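Local coordinates for peptide-binding protein (Photobacterium damsela subsp. piscicida, PDB 6SQX) that cleaves the peptidoglycan of potentially competing bacteria as a secreted endopeptidase of the NlpC/P60 family, probably by a cysteine-peptidase mechanism, at residues D76-Y79 / Q85-N88; Y64-S69 / V80-Q85; M400-T403 / N408-A411; E362-L367 / V466-T471. All blocks are in the same frame, centred on the assembly; numbering follows the deposited sequence.

Overall arrangement
Contacts 1 and 2 belong to one neighbourhood in the N-terminal part of the chain, their centres about 9 Å apart: the hairpin of strands 76-78 and 87-89 is paired in contact 1, and the loop joining those strands rests on residues 64-69 in contact 2. Contacts 3 and 4, with centres about 14 Å apart, share the six-stranded antiparallel sheet of the NlpC/P60 part. Contact 3 pairs two of its strands, while contact 4 sets helix 361-370 against strand 467-472; in sequence, contact 3 falls between the two segments of contact 4. Some 37 Å separates the centres of contacts 1 and 3, so the pairs sample the N-terminal region and the peptidase fold respectively.

Contact 1 of 4, residues D76-Y79 / Q85-N88; sequences DFYY and QTKN
A short antiparallel beta hairpin, strand 76-78 with strand 87-89, is closed here, and Phe77 and Asn88 form its hydrogen-bonded pair. Phe77 N gives a nearly straight bond to Asn88 O (2.9 Å, 168°), and Asn88 N returns one to Phe77 O at 2.8 Å, more bent. Beyond the non-hydrogen-bonded pair Tyr78-Lys87, Tyr79 N reaches Thr86 O at 3.2 Å.

On the face carrying Tyr78 and Lys87, the two side chains run alongside each other in the same direction. Lys87 leaves with CG anti to its backbone N (chi1 -176°) and stays extended, which lays its methylenes over one face of the Tyr78 ring: CG stands 4.1 Å from the ring centroid in an off-centre CH-pi contact, and CD continues past the phenol OH. The chain ends near Asp76, yet Lys87 NZ and Asp76 OD2 remain 4.0 Å apart, too far for a salt bridge. A water joins them instead, donating to Asp76 OD2 and accepting from Lys87 NZ, at 2.7 Å from each.

Asn88, on the same face as Phe77, turns its amide nearly upright to the Tyr79 ring beyond the paired residues, planes 84° apart, with ND2 3.2 Å from Tyr79 CE2. The Tyr79 ring also stacks with Tyr345 of helix 343-349. Thr86 packs its CB against Tyr79 CB, while its hydroxyl bonds to Asn83 O and Val80 N in the connecting loop.

The lysine thus spends its aliphatic length on the tyrosine face and its charge on a solvent-mediated link to aspartate, an electrostatic attraction probably softer than a direct ion pair.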
# COMPACT_ATOMS: atom_id res chain seq x y z
N ASP A 76 -6.48 -11.45 17.67
CA ASP A 76 -5.20 -11.70 17.04
C ASP A 76 -5.18 -11.04 15.67
O ASP A 76 -6.16 -11.14 14.92
CB ASP A 76 -4.97 -13.22 16.83
CG ASP A 76 -5.02 -14.03 18.15
OD1 ASP A 76 -4.75 -13.43 19.21
OD2 ASP A 76 -5.32 -15.24 18.07
N PHE A 77 -4.06 -10.40 15.34
CA PHE A 77 -3.89 -9.74 14.05
C PHE A 77 -2.59 -10.21 13.40
O PHE A 77 -1.53 -10.20 14.04
CB PHE A 77 -3.88 -8.20 14.19
CG PHE A 77 -3.35 -7.49 12.98
CD1 PHE A 77 -4.07 -7.48 11.78
CD2 PHE A 77 -2.12 -6.87 13.03
CE1 PHE A 77 -3.56 -6.83 10.63
CE2 PHE A 77 -1.60 -6.23 11.88
CZ PHE A 77 -2.33 -6.23 10.69
N TYR A 78 -2.66 -10.60 12.13
CA TYR A 78 -1.52 -11.08 11.36
C TYR A 78 -1.17 -10.08 10.27
O TYR A 78 -2.02 -9.76 9.45
CB TYR A 78 -1.87 -12.40 10.67
CG TYR A 78 -2.06 -13.53 11.66
CD1 TYR A 78 -3.25 -13.64 12.40
CD2 TYR A 78 -1.05 -14.47 11.86
CE1 TYR A 78 -3.41 -14.68 13.34
CE2 TYR A 78 -1.21 -15.52 12.78
CZ TYR A 78 -2.37 -15.61 13.53
OH TYR A 78 -2.53 -16.64 14.44
N TYR A 79 0.10 -9.65 10.19
CA TYR A 79 0.49 -8.93 8.96
C TYR A 79 0.43 -9.83 7.74
O TYR A 79 0.22 -9.33 6.63
CB TYR A 79 1.90 -8.34 9.10
CG TYR A 79 1.95 -7.25 10.11
CD1 TYR A 79 1.41 -6.00 9.84
CD2 TYR A 79 2.54 -7.47 11.37
CE1 TYR A 79 1.42 -4.99 10.80
CE2 TYR A 79 2.57 -6.45 12.33
CZ TYR A 79 2.01 -5.20 12.03
OH TYR A 79 2.00 -4.18 12.95
N GLN A 85 4.75 -16.10 12.40
CA GLN A 85 5.83 -15.15 12.59
C GLN A 85 5.36 -13.71 12.57
O GLN A 85 6.13 -12.81 12.93
CB GLN A 85 6.89 -15.34 11.50
CG GLN A 85 7.56 -16.72 11.52
CD GLN A 85 8.53 -16.95 12.64
OE1 GLN A 85 8.70 -16.13 13.58
NE2 GLN A 85 9.20 -18.10 12.55
N THR A 86 4.12 -13.47 12.14
CA THR A 86 3.58 -12.11 11.98
C THR A 86 2.38 -11.85 12.89
O THR A 86 1.65 -10.87 12.69
CB THR A 86 3.21 -11.84 10.51
OG1 THR A 86 2.02 -12.53 10.13
CG2 THR A 86 4.34 -12.26 9.58
N LYS A 87 2.18 -12.72 13.89
CA LYS A 87 1.01 -12.66 14.76
C LYS A 87 1.21 -11.65 15.88
O LYS A 87 2.28 -11.62 16.50
CB LYS A 87 0.80 -14.02 15.40
CG LYS A 87 -0.45 -14.14 16.27
CD LYS A 87 -0.43 -15.45 17.07
CE LYS A 87 -1.70 -15.63 17.89
NZ LYS A 87 -1.71 -16.84 18.75
N ASN A 88 0.17 -10.88 16.18
CA ASN A 88 0.21 -9.83 17.18
C ASN A 88 -1.06 -9.86 18.02
O ASN A 88 -2.14 -10.15 17.51
CB ASN A 88 0.28 -8.45 16.51
CG ASN A 88 1.59 -8.25 15.75
OD1 ASN A 88 2.56 -7.71 16.29
ND2 ASN A 88 1.61 -8.68 14.49
O HOH W 1 -4.22 -16.99 19.79

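Contact 2 of 4, residues Y64-S69 / V80-Q85; sequences YYFQWS and VPNNTQ
One face of the Phe66 ring is covered by Pro81, whose CB sits 3.8 Å from the ring centroid and only 19° off the normal, a CH-pi contact over the face. The proline atom is displaced toward the root of the ring, so its closest approach is Pro81 CB to Phe66 CG at 3.6 Å. Pro81 CG follows along the CD2 side. From the CE1 side comes the amide of Asn82, its plane perpendicular to the ring, with ND2 3.5 Å from Phe66 CE1; this is an oblique approach without a hydrogen bond.

Phe66 can reach the proline because its CG is anti to the backbone N (chi1 -180°), carrying the ring out from the short 3-10 turn after helix 50-64. Its carbonyl is held at the same time: Phe66 O takes the Ser69 hydroxyl at 2.8 Å, on a lone pair, and also Ser69 N. Trp338 touches Pro81 as well, and Gln63 NE2 bonds to Pro81 O.

Pro81 and Asn82 are the central residues of a type II beta turn, closed by Asn83 N to Val80 O at 3.0 Å. An Asx turn at Asn83 follows, its OD1 accepting from Gln85 N. The arrangement is that of a turn in a hairpin connection, docked through its proline on an aromatic side chain just beyond helix 50-64.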
# COMPACT_ATOMS: atom_id res chain seq x y z
N TYR A 64 -6.96 -12.60 1.23
CA TYR A 64 -7.90 -11.49 1.07
C TYR A 64 -9.20 -11.74 1.83
O TYR A 64 -9.78 -10.81 2.40
CB TYR A 64 -8.20 -11.30 -0.41
CG TYR A 64 -9.04 -10.10 -0.76
CD1 TYR A 64 -8.51 -8.81 -0.67
CD2 TYR A 64 -10.33 -10.25 -1.25
CE1 TYR A 64 -9.26 -7.69 -1.05
CE2 TYR A 64 -11.08 -9.14 -1.63
CZ TYR A 64 -10.54 -7.87 -1.49
OH TYR A 64 -11.26 -6.75 -1.89
N TYR A 65 -9.66 -12.99 1.85
CA TYR A 65 -10.89 -13.36 2.56
C TYR A 65 -10.65 -13.90 3.96
O TYR A 65 -11.59 -14.41 4.59
CB TYR A 65 -11.72 -14.36 1.74
CG TYR A 65 -12.24 -13.74 0.44
CD1 TYR A 65 -13.29 -12.82 0.46
CD2 TYR A 65 -11.67 -14.08 -0.79
CE1 TYR A 65 -13.77 -12.25 -0.73
CE2 TYR A 65 -12.14 -13.50 -1.96
CZ TYR A 65 -13.19 -12.61 -1.93
OH TYR A 65 -13.66 -12.04 -3.13
N PHE A 66 -9.43 -13.75 4.49
CA PHE A 66 -9.11 -14.34 5.79
C PHE A 66 -10.05 -13.84 6.88
O PHE A 66 -10.41 -14.60 7.79
CB PHE A 66 -7.68 -13.98 6.14
CG PHE A 66 -7.24 -14.53 7.46
CD1 PHE A 66 -7.03 -15.90 7.62
CD2 PHE A 66 -7.00 -13.69 8.53
CE1 PHE A 66 -6.59 -16.40 8.86
CE2 PHE A 66 -6.55 -14.17 9.76
CZ PHE A 66 -6.36 -15.54 9.92
N GLN A 67 -10.46 -12.57 6.83
CA GLN A 67 -11.32 -12.07 7.90
C GLN A 67 -12.72 -12.68 7.87
O GLN A 67 -13.47 -12.50 8.83
CB GLN A 67 -11.44 -10.53 7.86
CG GLN A 67 -10.11 -9.81 7.97
CD GLN A 67 -9.32 -10.15 9.21
OE1 GLN A 67 -9.85 -10.60 10.23
NE2 GLN A 67 -8.04 -9.88 9.15
N TRP A 68 -13.09 -13.32 6.77
CA TRP A 68 -14.38 -14.00 6.68
C TRP A 68 -14.24 -15.48 6.97
O TRP A 68 -15.22 -16.22 6.89
CB TRP A 68 -15.00 -13.79 5.29
CG TRP A 68 -15.53 -12.42 5.04
CD1 TRP A 68 -15.53 -11.35 5.90
CD2 TRP A 68 -16.10 -11.94 3.81
NE1 TRP A 68 -16.11 -10.24 5.28
CE2 TRP A 68 -16.45 -10.59 4.01
CE3 TRP A 68 -16.36 -12.54 2.57
CZ2 TRP A 68 -17.05 -9.82 3.00
CZ3 TRP A 68 -16.97 -11.77 1.58
CH2 TRP A 68 -17.29 -10.42 1.79
N SER A 69 -13.04 -15.91 7.38
CA SER A 69 -12.77 -17.32 7.58
C SER A 69 -12.97 -17.74 9.03
O SER A 69 -12.97 -16.94 9.95
CB SER A 69 -11.36 -17.69 7.12
OG SER A 69 -10.38 -17.40 8.10
N VAL A 80 0.65 -11.13 7.91
CA VAL A 80 0.54 -12.11 6.83
C VAL A 80 -0.36 -13.22 7.36
O VAL A 80 0.08 -14.03 8.20
CB VAL A 80 1.93 -12.64 6.43
CG1 VAL A 80 1.82 -13.76 5.36
CG2 VAL A 80 2.81 -11.46 5.94
N PRO A 81 -1.63 -13.28 6.96
CA PRO A 81 -2.56 -14.28 7.53
C PRO A 81 -1.95 -15.67 7.49
O PRO A 81 -1.31 -16.07 6.52
CB PRO A 81 -3.79 -14.17 6.61
CG PRO A 81 -3.81 -12.74 6.24
CD PRO A 81 -2.32 -12.34 6.05
N ASN A 82 -2.12 -16.39 8.60
CA ASN A 82 -1.69 -17.77 8.80
C ASN A 82 -0.19 -17.94 8.96
O ASN A 82 0.26 -19.08 9.21
CB ASN A 82 -2.18 -18.75 7.71
CG ASN A 82 -3.68 -18.87 7.67
OD1 ASN A 82 -4.32 -18.79 6.59
ND2 ASN A 82 -4.28 -19.05 8.85
N ASN A 83 0.60 -16.88 8.92
CA ASN A 83 2.02 -16.99 9.21
C ASN A 83 2.21 -16.49 10.64
O ASN A 83 2.15 -15.29 10.90
CB ASN A 83 2.87 -16.20 8.21
CG ASN A 83 4.35 -16.42 8.45
OD1 ASN A 83 4.75 -16.60 9.60
ND2 ASN A 83 5.16 -16.47 7.40
N THR A 84 2.43 -17.42 11.59
CA THR A 84 2.53 -17.01 12.99
C THR A 84 3.78 -16.21 13.32
O THR A 84 3.84 -15.63 14.41
CB THR A 84 2.43 -18.21 13.93
OG1 THR A 84 3.52 -19.11 13.66
CG2 THR A 84 1.09 -18.90 13.74
N GLN A 85 4.75 -16.10 12.40
CA GLN A 85 5.83 -15.15 12.59
C GLN A 85 5.36 -13.71 12.57
O GLN A 85 6.13 -12.81 12.93
CB GLN A 85 6.89 -15.34 11.50
CG GLN A 85 7.56 -16.72 11.52
CD GLN A 85 8.53 -16.95 12.64
OE1 GLN A 85 8.70 -16.13 13.58
NE2 GLN A 85 9.20 -18.10 12.55

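Contact 3 of 4, residues M400-T403 / N408-A411; sequences MGTT and NKVA
Strands 400-403 and 408-411 run antiparallel, their axes 164° apart in direction and 4.6 Å apart at closest, with Thr403 and Val410 as the hydrogen-bonded pair. Val410 N to Thr403 O (2.8 Å, 170°) is the straighter of its two bonds; Thr403 N to Val410 O spans 2.9 Å. The neighbouring pair, Thr402 with Ala411, is non-hydrogen-bonded, and there Ala411 CA makes a CA-H...O contact with Gly401 O.

Thr403 and Val410 lie side by side on one face, pointing the same way, and their CG2 methyls meet at 3.8 Å. Thr402 faces the opposite side together with Ala411. Its OG1 sits between the backbone N and the carbonyl carbon (chi1 61°), where the extended chain of Lys409 passes across it: Lys409 CE comes within 3.3 Å of Thr402 OG1, while CG packs at 3.9 Å from Thr402 CB. Lys409 NZ heads for Glu370, a long and weak ion pair, leaving the methylenes to meet Thr402.

Within the six-stranded sheet, this is part of the hairpin made by strands 395-405 and 408-415. Helix 361-370 lies against the Ala411 side, with Val369 touching both Ala411 and Lys409. Tyr37 packs on Thr403 across the sheet, and Ala411 bonds through its backbone to Ile442 beyond strand 438-441.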
# COMPACT_ATOMS: atom_id res chain seq x y z
N MET A 400 12.24 -3.56 -12.91
CA MET A 400 11.70 -3.62 -14.27
C MET A 400 12.76 -3.98 -15.30
O MET A 400 12.48 -3.91 -16.49
CB MET A 400 11.02 -2.30 -14.66
CG MET A 400 9.62 -2.17 -14.06
SD MET A 400 8.91 -0.54 -14.44
CE MET A 400 8.92 -0.53 -16.25
N GLY A 401 13.95 -4.42 -14.89
CA GLY A 401 14.99 -4.69 -15.86
C GLY A 401 15.95 -3.53 -16.04
O GLY A 401 16.34 -2.88 -15.05
N THR A 402 16.35 -3.25 -17.29
CA THR A 402 17.34 -2.21 -17.57
C THR A 402 16.87 -1.30 -18.71
O THR A 402 15.91 -1.61 -19.43
CB THR A 402 18.70 -2.83 -17.95
OG1 THR A 402 18.56 -3.64 -19.12
CG2 THR A 402 19.25 -3.70 -16.82
N THR A 403 17.57 -0.18 -18.86
CA THR A 403 17.36 0.72 -19.99
C THR A 403 18.68 1.42 -20.29
O THR A 403 19.61 1.41 -19.47
CB THR A 403 16.24 1.74 -19.66
OG1 THR A 403 15.76 2.35 -20.87
CG2 THR A 403 16.71 2.83 -18.71
N ASN A 408 24.50 4.64 -20.92
CA ASN A 408 24.89 3.59 -20.01
C ASN A 408 23.66 2.72 -19.76
O ASN A 408 22.54 3.23 -19.71
CB ASN A 408 25.37 4.17 -18.68
CG ASN A 408 26.66 3.54 -18.22
OD1 ASN A 408 27.67 4.23 -18.01
ND2 ASN A 408 26.65 2.22 -18.08
N LYS A 409 23.88 1.42 -19.62
CA LYS A 409 22.81 0.51 -19.21
C LYS A 409 22.61 0.65 -17.71
O LYS A 409 23.54 0.44 -16.93
CB LYS A 409 23.22 -0.91 -19.59
CG LYS A 409 22.18 -1.96 -19.35
CD LYS A 409 22.76 -3.32 -19.71
CE LYS A 409 21.72 -4.41 -19.69
NZ LYS A 409 22.40 -5.71 -20.00
N VAL A 410 21.39 1.00 -17.30
CA VAL A 410 21.05 1.18 -15.89
C VAL A 410 19.86 0.30 -15.53
O VAL A 410 18.97 0.06 -16.36
CB VAL A 410 20.79 2.66 -15.51
CG1 VAL A 410 22.00 3.54 -15.90
CG2 VAL A 410 19.49 3.19 -16.09
N ALA A 411 19.87 -0.22 -14.31
CA ALA A 411 18.71 -0.93 -13.78
C ALA A 411 17.62 0.06 -13.37
O ALA A 411 17.91 1.16 -12.89
CB ALA A 411 19.15 -1.79 -12.59

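Contact 4 of 4, residues E362-L367 / V466-T471; sequences EQRKEL and VGFNTT
Arg364 and Phe468 meet because both side chains leave their backbones toward each other: the ring carbon CG of Phe468 is anti to its backbone N (chi1 -173°), and Arg364, with CG beside its own backbone N, runs extended from CG to NE. The arginine consequently slides over the aromatic side chain. Its CD lies 4.0 Å from the centroid of the Phe468 ring, 13° off the normal, a CH-pi contact over the face.

Farther out, the guanidinium reaches the root of the side chain, its plane 21° from that of the ring. Phe468 CB lies over the middle of the guanidinium face, 3.4 Å from Arg364 CZ. NH1 is still beside the ring at Phe468 CD2, 3.6 Å away. Val466 O stands at the guanidinium edge without a hydrogen bond; the polar end is satisfied by carbonyls nearby, with NH1 bonding to Ala465 O and Trp463 O, and NH2 to Met356 O. Such bonds fix the rotation of the buried group.

Helix 361-370 is thereby laid against strand 467-472, which lies between strands 353-355 and 382-387 in the sheet. Leu368 of the same helix touches Phe468 and Thr470, Phe386 meets the Phe468 ring at about a right angle, and Val466 and Gly467 form a classic beta bulge opposite Gly387.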
# COMPACT_ATOMS: atom_id res chain seq x y z
N GLU A 362 29.52 -2.26 -6.67
CA GLU A 362 29.87 -2.92 -7.91
C GLU A 362 29.17 -4.27 -8.03
O GLU A 362 28.63 -4.59 -9.09
CB GLU A 362 31.39 -3.07 -8.00
CG GLU A 362 32.15 -1.75 -8.18
CD GLU A 362 32.03 -0.77 -6.99
OE1 GLU A 362 32.01 0.47 -7.24
OE2 GLU A 362 31.96 -1.23 -5.81
N GLN A 363 29.16 -5.06 -6.96
CA GLN A 363 28.52 -6.37 -7.01
C GLN A 363 27.01 -6.24 -7.18
O GLN A 363 26.40 -7.02 -7.93
CB GLN A 363 28.84 -7.17 -5.75
CG GLN A 363 30.25 -7.68 -5.70
CD GLN A 363 30.60 -8.25 -4.35
OE1 GLN A 363 30.46 -7.58 -3.33
NE2 GLN A 363 31.05 -9.51 -4.34
N ARG A 364 26.39 -5.27 -6.49
CA ARG A 364 24.95 -5.06 -6.63
C ARG A 364 24.58 -4.69 -8.07
O ARG A 364 23.60 -5.20 -8.62
CB ARG A 364 24.48 -3.96 -5.66
CG ARG A 364 24.60 -4.37 -4.18
CD ARG A 364 24.50 -3.17 -3.27
NE ARG A 364 24.60 -3.56 -1.86
CZ ARG A 364 24.32 -2.76 -0.84
NH1 ARG A 364 23.94 -1.52 -1.05
NH2 ARG A 364 24.43 -3.22 0.42
N LYS A 365 25.36 -3.79 -8.69
CA LYS A 365 25.08 -3.43 -10.07
C LYS A 365 25.33 -4.60 -11.01
O LYS A 365 24.60 -4.77 -11.99
CB LYS A 365 25.92 -2.22 -10.46
CG LYS A 365 25.46 -0.96 -9.79
CD LYS A 365 26.25 0.25 -10.25
CE LYS A 365 25.57 1.53 -9.75
NZ LYS A 365 26.40 2.74 -9.95
N GLU A 366 26.33 -5.42 -10.72
CA GLU A 366 26.56 -6.62 -11.53
C GLU A 366 25.32 -7.51 -11.57
O GLU A 366 24.94 -8.02 -12.64
CB GLU A 366 27.74 -7.41 -10.96
CG GLU A 366 29.09 -6.91 -11.42
CD GLU A 366 29.32 -7.14 -12.90
OE1 GLU A 366 28.77 -8.13 -13.45
OE2 GLU A 366 30.04 -6.33 -13.52
N LEU A 367 24.67 -7.71 -10.43
CA LEU A 367 23.47 -8.55 -10.40
C LEU A 367 22.31 -7.87 -11.12
O LEU A 367 21.69 -8.47 -12.00
CB LEU A 367 23.08 -8.90 -8.97
CG LEU A 367 21.69 -9.58 -8.87
CD1 LEU A 367 21.59 -10.89 -9.70
CD2 LEU A 367 21.29 -9.84 -7.41
N VAL A 466 22.70 0.58 3.36
CA VAL A 466 23.26 -0.49 4.19
C VAL A 466 22.49 -1.78 3.96
O VAL A 466 23.08 -2.86 3.78
CB VAL A 466 23.27 -0.07 5.67
CG1 VAL A 466 23.70 -1.24 6.52
CG2 VAL A 466 24.23 1.14 5.89
N GLY A 467 21.16 -1.68 3.97
CA GLY A 467 20.28 -2.79 3.61
C GLY A 467 19.87 -2.67 2.15
O GLY A 467 19.45 -1.61 1.68
N PHE A 468 19.98 -3.79 1.44
CA PHE A 468 19.68 -3.79 0.01
C PHE A 468 19.34 -5.23 -0.34
O PHE A 468 20.16 -6.13 -0.11
CB PHE A 468 20.93 -3.31 -0.74
CG PHE A 468 20.74 -3.10 -2.23
CD1 PHE A 468 20.61 -4.17 -3.11
CD2 PHE A 468 20.72 -1.82 -2.74
CE1 PHE A 468 20.45 -3.95 -4.47
CE2 PHE A 468 20.54 -1.59 -4.10
CZ PHE A 468 20.39 -2.65 -4.97
N ASN A 469 18.14 -5.48 -0.85
CA ASN A 469 17.65 -6.85 -0.97
C ASN A 469 16.85 -6.99 -2.26
O ASN A 469 16.28 -6.03 -2.75
CB ASN A 469 16.67 -7.25 0.15
CG ASN A 469 17.11 -6.76 1.51
OD1 ASN A 469 18.06 -7.30 2.09
ND2 ASN A 469 16.45 -5.73 2.03
N THR A 470 16.79 -8.20 -2.78
CA THR A 470 15.85 -8.55 -3.83
C THR A 470 14.97 -9.69 -3.34
O THR A 470 15.44 -10.59 -2.62
CB THR A 470 16.54 -8.96 -5.15
OG1 THR A 470 17.45 -10.03 -4.90
CG2 THR A 470 17.28 -7.77 -5.77
N THR A 471 13.70 -9.68 -3.74
CA THR A 471 12.75 -10.72 -3.38
C THR A 471 11.96 -11.11 -4.62
O THR A 471 11.19 -10.30 -5.15
CB THR A 471 11.80 -10.22 -2.28
OG1 THR A 471 12.56 -9.68 -1.18
CG2 THR A 471 10.85 -11.34 -1.80